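Local coordinates for antigen MTB48, Mycobacterial protein (Mycobacterium smegmatis, PDB 4WJ1) that is secreted through the ESX-1 type VII system, and is probably involved in DNA conjugation in the recipient strain; this chain carries its PE and PPE domains, at residues Leu199-Trp202 against Trp203-Gly207; Glu171-Gly174 against Arg175-Ala178; Ala53-Leu56 against Lys57-Ala61; Gly207-Cys210 against Gly211-Ala214. All blocks are in the same frame, centred on the assembly; numbering follows the deposited sequence.

Contact 1: Leu199-Trp202 against Trp203-Gly207; sequences LSTW and WADMG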
ATOM      1  N   LEU A 199       9.692   5.575  -9.997  1.00 30.93           N
ATOM      2  CA  LEU A 199       9.384   5.447  -8.584  1.00 32.18           C
ATOM      3  C   LEU A 199       8.214   6.347  -8.226  1.00 41.75           C
ATOM      4  O   LEU A 199       7.292   5.943  -7.506  1.00 40.15           O
ATOM      5  CB  LEU A 199      10.605   5.783  -7.736  1.00 28.21           C
ATOM      6  CG  LEU A 199      10.328   5.685  -6.232  1.00 29.39           C
ATOM      7  CD1 LEU A 199       9.756   4.325  -5.884  1.00 27.58           C
ATOM      8  CD2 LEU A 199      11.602   5.975  -5.422  1.00 27.91           C
ATOM      9  N   SER A 200       8.255   7.565  -8.756  1.00 36.60           N
ATOM     10  CA  SER A 200       7.166   8.520  -8.608  1.00 36.62           C
ATOM     11  C   SER A 200       5.843   7.972  -9.153  1.00 41.67           C
ATOM     12  O   SER A 200       4.800   8.098  -8.532  1.00 41.32           O
ATOM     13  CB  SER A 200       7.524   9.827  -9.309  1.00 39.36           C
ATOM     14  OG  SER A 200       6.359  10.517  -9.696  1.00 55.11           O
ATOM     15  N   THR A 201       5.889   7.353 -10.320  1.00 41.41           N
ATOM     16  CA  THR A 201       4.684   6.817 -10.919  1.00 31.75           C
ATOM     17  C   THR A 201       4.176   5.628 -10.122  1.00 37.97           C
ATOM     18  O   THR A 201       2.976   5.391 -10.031  1.00 38.50           O
ATOM     19  CB  THR A 201       4.954   6.435 -12.373  1.00 32.71           C
ATOM     20  OG1 THR A 201       4.888   7.628 -13.150  1.00 48.24           O
ATOM     21  CG2 THR A 201       3.932   5.463 -12.917  1.00 32.56           C
ATOM     22  N   TRP A 202       5.105   4.890  -9.530  1.00 33.50           N
ATOM     23  CA  TRP A 202       4.748   3.695  -8.803  1.00 35.37           C
ATOM     24  C   TRP A 202       4.031   4.066  -7.498  1.00 35.14           C
ATOM     25  O   TRP A 202       3.070   3.423  -7.100  1.00 32.10           O
ATOM     26  CB  TRP A 202       5.990   2.868  -8.532  1.00 29.37           C
ATOM     27  CG  TRP A 202       5.773   1.693  -7.656  1.00 31.53           C
ATOM     28  CD1 TRP A 202       5.402   0.443  -8.037  1.00 35.23           C
ATOM     29  CD2 TRP A 202       5.943   1.648  -6.237  1.00 32.44           C
ATOM     30  NE1 TRP A 202       5.319  -0.385  -6.939  1.00 40.47           N
ATOM     31  CE2 TRP A 202       5.646   0.335  -5.820  1.00 34.36           C
ATOM     32  CE3 TRP A 202       6.313   2.594  -5.277  1.00 33.26           C
ATOM     33  CZ2 TRP A 202       5.718  -0.061  -4.489  1.00 34.91           C
ATOM     34  CZ3 TRP A 202       6.382   2.201  -3.948  1.00 31.60           C
ATOM     35  CH2 TRP A 202       6.088   0.881  -3.569  1.00 30.68           C
ATOM     36  N   TRP A 203       4.507   5.117  -6.850  1.00 32.77           N
ATOM     37  CA  TRP A 203       3.866   5.601  -5.647  1.00 35.71           C
ATOM     38  C   TRP A 203       2.419   5.978  -5.939  1.00 39.06           C
ATOM     39  O   TRP A 203       1.528   5.652  -5.165  1.00 40.83           O
ATOM     40  CB  TRP A 203       4.632   6.781  -5.070  1.00 27.51           C
ATOM     41  CG  TRP A 203       5.734   6.359  -4.163  1.00 27.03           C
ATOM     42  CD1 TRP A 203       7.046   6.680  -4.277  1.00 32.84           C
ATOM     43  CD2 TRP A 203       5.622   5.543  -2.983  1.00 41.00           C
ATOM     44  NE1 TRP A 203       7.770   6.117  -3.253  1.00 36.87           N
ATOM     45  CE2 TRP A 203       6.919   5.414  -2.441  1.00 36.39           C
ATOM     46  CE3 TRP A 203       4.551   4.917  -2.325  1.00 34.44           C
ATOM     47  CZ2 TRP A 203       7.179   4.681  -1.282  1.00 34.43           C
ATOM     48  CZ3 TRP A 203       4.815   4.176  -1.181  1.00 27.27           C
ATOM     49  CH2 TRP A 203       6.113   4.071  -0.667  1.00 31.98           C
ATOM     50  N   ALA A 204       2.185   6.634  -7.067  1.00 35.45           N
ATOM     51  CA  ALA A 204       0.830   6.960  -7.469  1.00 33.52           C
ATOM     52  C   ALA A 204       0.010   5.691  -7.685  1.00 38.48           C
ATOM     53  O   ALA A 204      -1.171   5.653  -7.348  1.00 40.67           O
ATOM     54  CB  ALA A 204       0.836   7.786  -8.705  1.00 30.23           C
ATOM     55  N   ASP A 205       0.628   4.654  -8.238  1.00 35.68           N
ATOM     56  CA  ASP A 205      -0.059   3.366  -8.377  1.00 41.19           C
ATOM     57  C   ASP A 205      -0.363   2.783  -7.003  1.00 40.65           C
ATOM     58  O   ASP A 205      -1.433   2.223  -6.779  1.00 44.43           O
ATOM     59  CB  ASP A 205       0.774   2.371  -9.198  1.00 47.84           C
ATOM     60  CG  ASP A 205       1.037   2.862 -10.616  1.00 63.75           C
ATOM     61  OD1 ASP A 205       0.344   3.812 -11.043  1.00 68.16           O
ATOM     62  OD2 ASP A 205       1.929   2.306 -11.306  1.00 73.65           O
HETATM   63  N   MSE A 206       0.580   2.924  -6.079  1.00 28.63           N
HETATM   64  CA  MSE A 206       0.375   2.450  -4.733  1.00 28.44           C
HETATM   65  C   MSE A 206      -0.812   3.187  -4.090  1.00 36.34           C
HETATM   66  O   MSE A 206      -1.606   2.586  -3.367  1.00 39.62           O
HETATM   67  CB  MSE A 206       1.651   2.621  -3.913  1.00 27.49           C
HETATM   68  CG  MSE A 206       2.714   1.600  -4.262  1.00 34.78           C
HETATM   69 SE   MSE A 206       2.030  -0.236  -4.361  0.71 28.33          SE
HETATM   70  CE  MSE A 206       1.949  -0.406  -6.304  1.00 29.36           C
ATOM     71  N   GLY A 207      -0.937   4.480  -4.379  1.00 36.11           N
ATOM     72  CA  GLY A 207      -2.090   5.254  -3.943  1.00 32.67           C
ATOM     73  C   GLY A 207      -3.373   4.659  -4.506  1.00 39.23           C
ATOM     74  O   GLY A 207      -4.346   4.473  -3.798  1.00 46.77           O
TER

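Contact 2: Glu171-Gly174 against Arg175-Ala178; sequences EGHG and RHFA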
ATOM      1  N   GLU A 171      -0.004   9.437  -3.434  1.00 33.63           N
ATOM      2  CA  GLU A 171       0.097  10.258  -4.638  1.00 33.62           C
ATOM      3  C   GLU A 171       0.959  11.479  -4.362  1.00 36.17           C
ATOM      4  O   GLU A 171       1.826  11.842  -5.160  1.00 42.14           O
ATOM      5  CB  GLU A 171      -1.284  10.689  -5.108  1.00 38.78           C
ATOM      6  CG  GLU A 171      -2.149   9.534  -5.536  1.00 38.40           C
ATOM      7  CD  GLU A 171      -3.539   9.971  -5.880  1.00 48.69           C
ATOM      8  OE1 GLU A 171      -3.935  11.071  -5.429  1.00 61.96           O
ATOM      9  OE2 GLU A 171      -4.229   9.220  -6.605  1.00 44.41           O
ATOM     10  N   GLY A 172       0.723  12.105  -3.214  1.00 34.84           N
ATOM     11  CA  GLY A 172       1.520  13.242  -2.795  1.00 33.83           C
ATOM     12  C   GLY A 172       2.968  12.839  -2.610  1.00 39.31           C
ATOM     13  O   GLY A 172       3.895  13.540  -3.024  1.00 41.17           O
ATOM     14  N   HIS A 173       3.159  11.682  -1.991  1.00 33.07           N
ATOM     15  CA  HIS A 173       4.492  11.210  -1.706  1.00 30.96           C
ATOM     16  C   HIS A 173       5.269  10.981  -3.003  1.00 31.17           C
ATOM     17  O   HIS A 173       6.463  11.214  -3.051  1.00 31.21           O
ATOM     18  CB  HIS A 173       4.436   9.925  -0.885  1.00 26.64           C
ATOM     19  CG  HIS A 173       5.779   9.472  -0.386  1.00 28.07           C
ATOM     20  ND1 HIS A 173       6.542  10.235   0.472  1.00 30.07           N
ATOM     21  CD2 HIS A 173       6.483   8.353  -0.639  1.00 27.39           C
ATOM     22  CE1 HIS A 173       7.666   9.587   0.737  1.00 26.19           C
ATOM     23  NE2 HIS A 173       7.662   8.450   0.080  1.00 31.31           N
ATOM     24  N   GLY A 174       4.577  10.526  -4.044  1.00 30.08           N
ATOM     25  CA  GLY A 174       5.200  10.289  -5.334  1.00 36.59           C
ATOM     26  C   GLY A 174       5.827  11.549  -5.896  1.00 38.29           C
ATOM     27  O   GLY A 174       6.843  11.486  -6.570  1.00 48.83           O
ATOM     28  N   ARG A 175       5.237  12.700  -5.593  1.00 40.11           N
ATOM     29  CA  ARG A 175       5.678  13.950  -6.204  1.00 38.29           C
ATOM     30  C   ARG A 175       7.045  14.389  -5.701  1.00 39.15           C
ATOM     31  O   ARG A 175       7.681  15.234  -6.319  1.00 41.17           O
ATOM     32  CB  ARG A 175       4.646  15.055  -5.966  1.00 34.86           C
ATOM     33  CG  ARG A 175       3.288  14.748  -6.584  1.00 36.69           C
ATOM     34  CD  ARG A 175       2.287  15.882  -6.403  1.00 45.41           C
ATOM     35  NE  ARG A 175       0.946  15.458  -6.806  1.00 54.37           N
ATOM     36  CZ  ARG A 175      -0.060  15.208  -5.966  1.00 53.72           C
ATOM     37  NH1 ARG A 175       0.096  15.352  -4.661  1.00 52.13           N
ATOM     38  NH2 ARG A 175      -1.239  14.824  -6.430  1.00 55.92           N
ATOM     39  N   HIS A 176       7.510  13.816  -4.589  1.00 44.86           N
ATOM     40  CA  HIS A 176       8.863  14.119  -4.105  1.00 42.42           C
ATOM     41  C   HIS A 176       9.911  13.632  -5.099  1.00 43.77           C
ATOM     42  O   HIS A 176      11.060  14.066  -5.058  1.00 43.81           O
ATOM     43  CB  HIS A 176       9.131  13.482  -2.733  1.00 39.74           C
ATOM     44  CG  HIS A 176       8.346  14.100  -1.609  1.00 51.16           C
ATOM     45  ND1 HIS A 176       8.604  15.365  -1.127  1.00 60.28           N
ATOM     46  CD2 HIS A 176       7.315  13.620  -0.876  1.00 52.81           C
ATOM     47  CE1 HIS A 176       7.758  15.644  -0.149  1.00 59.38           C
ATOM     48  NE2 HIS A 176       6.962  14.606   0.020  1.00 58.00           N
ATOM     49  N   PHE A 177       9.507  12.726  -5.985  1.00 36.63           N
ATOM     50  CA  PHE A 177      10.438  12.039  -6.859  1.00 37.77           C
ATOM     51  C   PHE A 177      10.301  12.517  -8.288  1.00 45.56           C
ATOM     52  O   PHE A 177      11.224  12.367  -9.079  1.00 49.96           O
ATOM     53  CB  PHE A 177      10.218  10.522  -6.790  1.00 33.15           C
ATOM     54  CG  PHE A 177      10.350   9.972  -5.418  1.00 38.43           C
ATOM     55  CD1 PHE A 177      11.577   9.580  -4.939  1.00 37.65           C
ATOM     56  CD2 PHE A 177       9.244   9.901  -4.570  1.00 43.00           C
ATOM     57  CE1 PHE A 177      11.705   9.097  -3.638  1.00 39.53           C
ATOM     58  CE2 PHE A 177       9.364   9.422  -3.280  1.00 38.77           C
ATOM     59  CZ  PHE A 177      10.599   9.017  -2.816  1.00 38.82           C
ATOM     60  N   ALA A 178       9.157  13.110  -8.613  1.00 42.17           N
ATOM     61  CA  ALA A 178       8.809  13.348 -10.009  1.00 38.32           C
ATOM     62  C   ALA A 178       9.729  14.340 -10.723  1.00 39.81           C
ATOM     63  O   ALA A 178       9.926  14.241 -11.922  1.00 43.19           O
ATOM     64  CB  ALA A 178       7.382  13.823 -10.108  1.00 33.53           C
TER

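Contact 3: Ala53-Leu56 against Lys57-Ala61; sequences AAKL and KATFA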
ATOM      1  N   ALA A  53      -3.851  -5.579   3.247  1.00 31.24           N
ATOM      2  CA  ALA A  53      -3.295  -4.430   3.945  1.00 29.25           C
ATOM      3  C   ALA A  53      -1.837  -4.686   4.317  1.00 28.96           C
ATOM      4  O   ALA A  53      -0.985  -3.821   4.146  1.00 29.02           O
ATOM      5  CB  ALA A  53      -4.111  -4.103   5.198  1.00 22.68           C
ATOM      6  N   ALA A  54      -1.563  -5.881   4.832  1.00 25.72           N
ATOM      7  CA  ALA A  54      -0.215  -6.258   5.219  1.00 33.47           C
ATOM      8  C   ALA A  54       0.718  -6.292   3.996  1.00 42.37           C
ATOM      9  O   ALA A  54       1.866  -5.863   4.079  1.00 45.08           O
ATOM     10  CB  ALA A  54      -0.226  -7.608   5.921  1.00 25.03           C
ATOM     11  N   LYS A  55       0.219  -6.803   2.873  1.00 34.29           N
ATOM     12  CA  LYS A  55       1.013  -6.885   1.656  1.00 38.55           C
ATOM     13  C   LYS A  55       1.343  -5.481   1.169  1.00 42.29           C
ATOM     14  O   LYS A  55       2.456  -5.217   0.722  1.00 40.21           O
ATOM     15  CB  LYS A  55       0.280  -7.678   0.570  1.00 36.75           C
ATOM     16  CG  LYS A  55       0.970  -7.679  -0.807  1.00 44.99           C
ATOM     17  CD  LYS A  55       2.162  -8.625  -0.862  1.00 54.52           C
ATOM     18  CE  LYS A  55       2.223  -9.383  -2.192  1.00 71.96           C
ATOM     19  NZ  LYS A  55       1.126 -10.400  -2.337  1.00 77.64           N
ATOM     20  N   LEU A  56       0.378  -4.576   1.283  1.00 33.26           N
ATOM     21  CA  LEU A  56       0.592  -3.208   0.853  1.00 31.64           C
ATOM     22  C   LEU A  56       1.609  -2.528   1.754  1.00 36.78           C
ATOM     23  O   LEU A  56       2.523  -1.872   1.275  1.00 40.13           O
ATOM     24  CB  LEU A  56      -0.717  -2.427   0.845  1.00 23.73           C
ATOM     25  CG  LEU A  56      -1.620  -2.692  -0.356  1.00 28.15           C
ATOM     26  CD1 LEU A  56      -2.939  -1.976  -0.182  1.00 29.89           C
ATOM     27  CD2 LEU A  56      -0.951  -2.182  -1.596  1.00 33.06           C
ATOM     28  N   LYS A  57       1.461  -2.694   3.062  1.00 35.25           N
ATOM     29  CA  LYS A  57       2.382  -2.051   3.985  1.00 35.84           C
ATOM     30  C   LYS A  57       3.808  -2.526   3.754  1.00 32.00           C
ATOM     31  O   LYS A  57       4.732  -1.719   3.771  1.00 37.73           O
ATOM     32  CB  LYS A  57       1.963  -2.292   5.435  1.00 27.08           C
ATOM     33  CG  LYS A  57       0.721  -1.497   5.796  1.00 47.14           C
ATOM     34  CD  LYS A  57       0.349  -1.628   7.277  1.00 51.37           C
ATOM     35  CE  LYS A  57      -0.968  -0.940   7.579  1.00 56.48           C
ATOM     36  NZ  LYS A  57      -1.485  -1.299   8.947  1.00 68.41           N
ATOM     37  N   ALA A  58       3.980  -3.827   3.530  1.00 31.16           N
ATOM     38  CA  ALA A  58       5.306  -4.385   3.295  1.00 34.17           C
ATOM     39  C   ALA A  58       5.873  -3.862   1.973  1.00 36.64           C
ATOM     40  O   ALA A  58       7.062  -3.580   1.867  1.00 39.74           O
ATOM     41  CB  ALA A  58       5.255  -5.889   3.292  1.00 27.27           C
ATOM     42  N   THR A  59       4.998  -3.718   0.985  1.00 31.56           N
ATOM     43  CA  THR A  59       5.370  -3.229  -0.335  1.00 30.37           C
ATOM     44  C   THR A  59       5.806  -1.776  -0.237  1.00 36.50           C
ATOM     45  O   THR A  59       6.790  -1.373  -0.854  1.00 40.68           O
ATOM     46  CB  THR A  59       4.195  -3.382  -1.327  1.00 33.06           C
ATOM     47  OG1 THR A  59       3.895  -4.775  -1.484  1.00 34.57           O
ATOM     48  CG2 THR A  59       4.522  -2.787  -2.682  1.00 32.27           C
ATOM     49  N   PHE A  60       5.086  -1.000   0.569  1.00 32.26           N
ATOM     50  CA  PHE A  60       5.413   0.406   0.764  1.00 26.21           C
ATOM     51  C   PHE A  60       6.789   0.513   1.392  1.00 31.42           C
ATOM     52  O   PHE A  60       7.544   1.423   1.081  1.00 38.14           O
ATOM     53  CB  PHE A  60       4.382   1.100   1.659  1.00 30.47           C
ATOM     54  CG  PHE A  60       2.977   1.102   1.106  1.00 31.07           C
ATOM     55  CD1 PHE A  60       2.737   0.854  -0.235  1.00 29.35           C
ATOM     56  CD2 PHE A  60       1.895   1.368   1.938  1.00 31.04           C
ATOM     57  CE1 PHE A  60       1.445   0.859  -0.745  1.00 31.18           C
ATOM     58  CE2 PHE A  60       0.603   1.380   1.443  1.00 27.89           C
ATOM     59  CZ  PHE A  60       0.376   1.127   0.100  1.00 32.27           C
ATOM     60  N   ALA A  61       7.110  -0.411   2.295  1.00 29.03           N
ATOM     61  CA  ALA A  61       8.422  -0.397   2.943  1.00 34.18           C
ATOM     62  C   ALA A  61       9.526  -0.662   1.908  1.00 35.80           C
ATOM     63  O   ALA A  61      10.619  -0.103   2.009  1.00 30.49           O
ATOM     64  CB  ALA A  61       8.493  -1.416   4.062  1.00 25.70           C
TER

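Contact 4: Gly207-Cys210 against Gly211-Ala214; sequences GAEC and GRLA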
ATOM      1  N   GLY A 207      -0.937   4.480  -4.379  1.00 36.11           N
ATOM      2  CA  GLY A 207      -2.090   5.254  -3.943  1.00 32.67           C
ATOM      3  C   GLY A 207      -3.373   4.659  -4.506  1.00 39.23           C
ATOM      4  O   GLY A 207      -4.346   4.473  -3.798  1.00 46.77           O
ATOM      5  N   ALA A 208      -3.371   4.336  -5.789  1.00 39.45           N
ATOM      6  CA  ALA A 208      -4.552   3.764  -6.417  1.00 38.56           C
ATOM      7  C   ALA A 208      -4.918   2.430  -5.793  1.00 36.27           C
ATOM      8  O   ALA A 208      -6.105   2.085  -5.737  1.00 35.94           O
ATOM      9  CB  ALA A 208      -4.333   3.593  -7.911  1.00 30.63           C
ATOM     10  N   GLU A 209      -3.902   1.678  -5.356  1.00 31.26           N
ATOM     11  CA  GLU A 209      -4.134   0.403  -4.675  1.00 35.01           C
ATOM     12  C   GLU A 209      -4.778   0.657  -3.318  1.00 37.25           C
ATOM     13  O   GLU A 209      -5.611  -0.116  -2.872  1.00 39.13           O
ATOM     14  CB  GLU A 209      -2.841  -0.391  -4.490  1.00 37.52           C
ATOM     15  CG  GLU A 209      -2.119  -0.790  -5.785  1.00 36.59           C
ATOM     16  CD  GLU A 209      -2.824  -1.882  -6.576  1.00 46.34           C
ATOM     17  OE1 GLU A 209      -3.969  -2.235  -6.246  1.00 51.31           O
ATOM     18  OE2 GLU A 209      -2.231  -2.385  -7.558  1.00 63.95           O
ATOM     19  N   CYS A 210      -4.379   1.742  -2.670  1.00 30.26           N
ATOM     20  CA  CYS A 210      -5.036   2.187  -1.458  1.00 31.03           C
ATOM     21  C   CYS A 210      -6.519   2.382  -1.741  1.00 35.46           C
ATOM     22  O   CYS A 210      -7.359   1.953  -0.961  1.00 32.14           O
ATOM     23  CB  CYS A 210      -4.400   3.476  -0.940  1.00 27.96           C
ATOM     24  SG  CYS A 210      -2.779   3.224  -0.210  1.00 37.52           S
ATOM     25  N   GLY A 211      -6.828   2.992  -2.883  1.00 32.13           N
ATOM     26  CA  GLY A 211      -8.200   3.194  -3.302  1.00 29.86           C
ATOM     27  C   GLY A 211      -8.911   1.857  -3.474  1.00 36.58           C
ATOM     28  O   GLY A 211     -10.049   1.682  -3.040  1.00 45.54           O
ATOM     29  N   ARG A 212      -8.225   0.903  -4.088  1.00 35.74           N
ATOM     30  CA  ARG A 212      -8.818  -0.399  -4.342  1.00 38.59           C
ATOM     31  C   ARG A 212      -9.084  -1.164  -3.043  1.00 34.34           C
ATOM     32  O   ARG A 212     -10.086  -1.867  -2.935  1.00 34.25           O
ATOM     33  CB  ARG A 212      -7.923  -1.228  -5.283  1.00 30.43           C
ATOM     34  CG  ARG A 212      -7.811  -0.635  -6.698  1.00 50.14           C
ATOM     35  CD  ARG A 212      -7.020  -1.522  -7.677  1.00 56.59           C
ATOM     36  NE  ARG A 212      -7.605  -2.857  -7.756  1.00 70.70           N
ATOM     37  CZ  ARG A 212      -6.925  -3.996  -7.626  1.00 75.85           C
ATOM     38  NH1 ARG A 212      -5.606  -3.977  -7.431  1.00 76.30           N
ATOM     39  NH2 ARG A 212      -7.568  -5.161  -7.703  1.00 68.27           N
ATOM     40  N   LEU A 213      -8.198  -1.039  -2.060  1.00 29.51           N
ATOM     41  CA  LEU A 213      -8.412  -1.752  -0.804  1.00 36.98           C
ATOM     42  C   LEU A 213      -9.637  -1.150  -0.097  1.00 35.38           C
ATOM     43  O   LEU A 213     -10.495  -1.870   0.406  1.00 35.17           O
ATOM     44  CB  LEU A 213      -7.167  -1.691   0.083  1.00 32.93           C
ATOM     45  CG  LEU A 213      -7.322  -2.292   1.482  1.00 33.48           C
ATOM     46  CD1 LEU A 213      -7.880  -3.695   1.393  1.00 28.04           C
ATOM     47  CD2 LEU A 213      -5.992  -2.273   2.242  1.00 27.13           C
ATOM     48  N   ALA A 214      -9.736   0.174  -0.118  1.00 29.98           N
ATOM     49  CA  ALA A 214     -10.882   0.844   0.454  1.00 33.24           C
ATOM     50  C   ALA A 214     -12.178   0.404  -0.229  1.00 37.14           C
ATOM     51  O   ALA A 214     -13.185   0.197   0.432  1.00 40.46           O
ATOM     52  CB  ALA A 214     -10.707   2.359   0.376  1.00 29.62           C
TER

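Contact 1: Leu199-Trp202 against Trp203-Gly207
An edge-to-face pair of consecutive tryptophans, Trp202 and Trp203, is joined to a Met-aromatic contact on helix 187-230 of the PPE domain. The outer edge of the Trp202 indole is directed at the face of its neighbour: CZ3 stands over the centre of the Trp203 ring, 3.6 Å from Trp203 CD2. The six-membered rings form a T-shaped pair with planes at 65°. Different first torsions let consecutive residues meet in this way, since Trp202 holds CG anti to the backbone N (173°) whereas Trp203 holds CG anti to its carbonyl carbon. In the helical bundle of fused PE and PPE domains this helix lies between two others: Trp202 and Met206 touch Thr59 and Phe60 of helix 40-96, and Trp203 faces helix 154-178. Met206, present as selenomethionine, lies over one face of the Trp202 ring, its CG 3.4 Å from the six-ring centroid, a CH-pi contact. The chain then bends, bringing SE to an oblique Met-aromatic approach, 4.3 Å from that centroid, and CE to 3.4 Å from Trp202 NE1. That nitrogen gives its hydrogen to Gly281 O, which ties the indole to the C-terminal loop. Along the Trp203 pyrrole, Leu199 CD1 lies 3.8 Å from Trp203 NE1, one helical turn back. The Met206 N to Trp202 O bond, 2.7 Å, holds these two residues together through the backbone.

Contact 2: Glu171-Gly174 against Arg175-Ala178
Phe177 presents its ring edge to one face of His173, four residues earlier, at the C-terminal end of helix 154-178 in the PPE domain. Its CE2 is the leading atom, set over the imidazole toward the rim and 3.9 Å from His173 NE2. The planes stand at 76°, so the pair is T-shaped (edge-to-face). His176 joins the cluster from another direction: its CD2 comes within 3.7 Å of His173 ND1, the two imidazoles meeting obliquely. The peptide oxygen of His173 sits among these groups, 3.4 Å from Phe177 CE2 and near the planes of the Phe177 and His176 rings, at their edges. His173 reaches its partners because CG is anti to the backbone N (-172°), while the later two aromatics turn CG back toward their own N.

Behind the rings, the backbone sets their spacing. Successive bonds span three residues instead of four: Arg175 N to Gly172 O at 3.0 Å, His176 N to His173 O at 3.2 Å and Phe177 N to Gly174 O at 3.0 Å. In each the donor lies above the carbonyl plane, as suits bonds of this span, here where the helix is weakly bonded and kinked. Arg175 runs back, extended, along the outside, its NH1 3.2 Å from Gly172 CA and one guanidinium face over Glu171 O. The Glu171 carboxylate instead has Gln167 as its hydrogen-bonding partner. Further out, the Trp203 ring of helix 187-230 packs on both His173 and Phe177, while Leu199 and Ser200 of that helix touch Phe177.

Contact 3: Ala53-Leu56 against Lys57-Ala61
Leu56 and Phe60 make the dense side of this helical turn. The phenyl ring of Phe60 lies face-on against the carbonyl oxygen one turn earlier: Leu56 O stands over one face, offset toward the ring's rim, only 3.0 Å from Phe60 CG. The same oxygen accepts the backbone N-H of Phe60 at 2.8 Å, so the ring folds back over its own helical hydrogen bond; a second torsion of -18° turns the face to it. Farther along the ring, Leu56 CB makes an off-centre CH-pi contact and lies 3.8 Å from Phe60 CZ. Beside this pair Thr59 is also buried. Its OG1 donates to Lys55 O at 2.7 Å, and its backbone N reaches the same oxygen at 3.0 Å from the opposite face of the carbonyl plane, which gives the acceptor two grips and fixes the rotation of the hydroxyl.

The rest of the turn is lighter and partly exposed. Ala54 and Ala58 bring only methyl groups, Ala58 CB resting 3.5 Å from Ala54 O. The two lysines leave from different flanks. Lys57 brushes Ala53 O with its CG at 3.3 Å, then runs out extended to give NZ to Pro30 O. Lys55, bent at its outer torsions, touches Met125 of a loop.

The buried face meets helices 154-178 and 187-230 of the PPE domain: Trp163 touches Ala53, Leu56 and Phe60, while Cys210 packs on Phe60. This apolar stripe along the long helix 40-96 of the PE domain, laid against PPE-domain helices, belongs to the PE-PPE helical bundle.

Contact 4: Gly207-Cys210 against Gly211-Ala214
Gly207 O receives the N-H of Gly211 at 3.0 Å within the regular alpha-helix 187-230 of the PPE domain, a long rod of the PE-PPE helical bundle. Ala208 O takes the next bond, from Arg212 N, and also has Arg212 CG 3.4 Å away as that side chain starts outward. Glu209 combines the backbone ladder with a charged pair. Its peptide oxygen accepts from Leu213 N, while the side chain, bent at its second torsion (-72°), swings its carboxylate alongside Arg212. The two chains point the same way, near Ile278 of the C-terminal loop, and the charges should partly offset each other on this partly exposed flank. Cys210 faces inward. Its side chain packs on Trp163 and Leu170 of helix 154-178, and its O accepts Ala214 N at 3.1 Å. Leu213 continues that buried face, its end reaching Leu49 and Leu56 of helix 40-96. In the salt bridge, Arg212 NH1 meets the syn lone pair of Glu209 OE1 at 2.7 Å through a distinctly bent N-H...O bond, with the oxygen 21° out of the guanidinium plane and the two flat groups turned 59° apart.

Contacts 1 and 4 are consecutive turns of helix 187-230, sharing Gly207, with centres about 11 Å apart. Contact 2, on helix 154-178, touches contact 1, where Trp203 CE2 lies 3.5 Å from His173 CD2; the centres are about 8 Å apart. Contact 3, on PE-domain helix 40-96, touches both parts of helix 187-230. Trp202 CZ2 lies 3.5 Å from Thr59 CG2, and Cys210 SG lies 3.8 Å from Phe60 CZ. Contacts 2 and 3 do not touch, their nearest atoms being about 7 Å apart, so contact 1 bridges them. Together the four sample three helices of one bundle, in which the PE domain packs against the PPE domain.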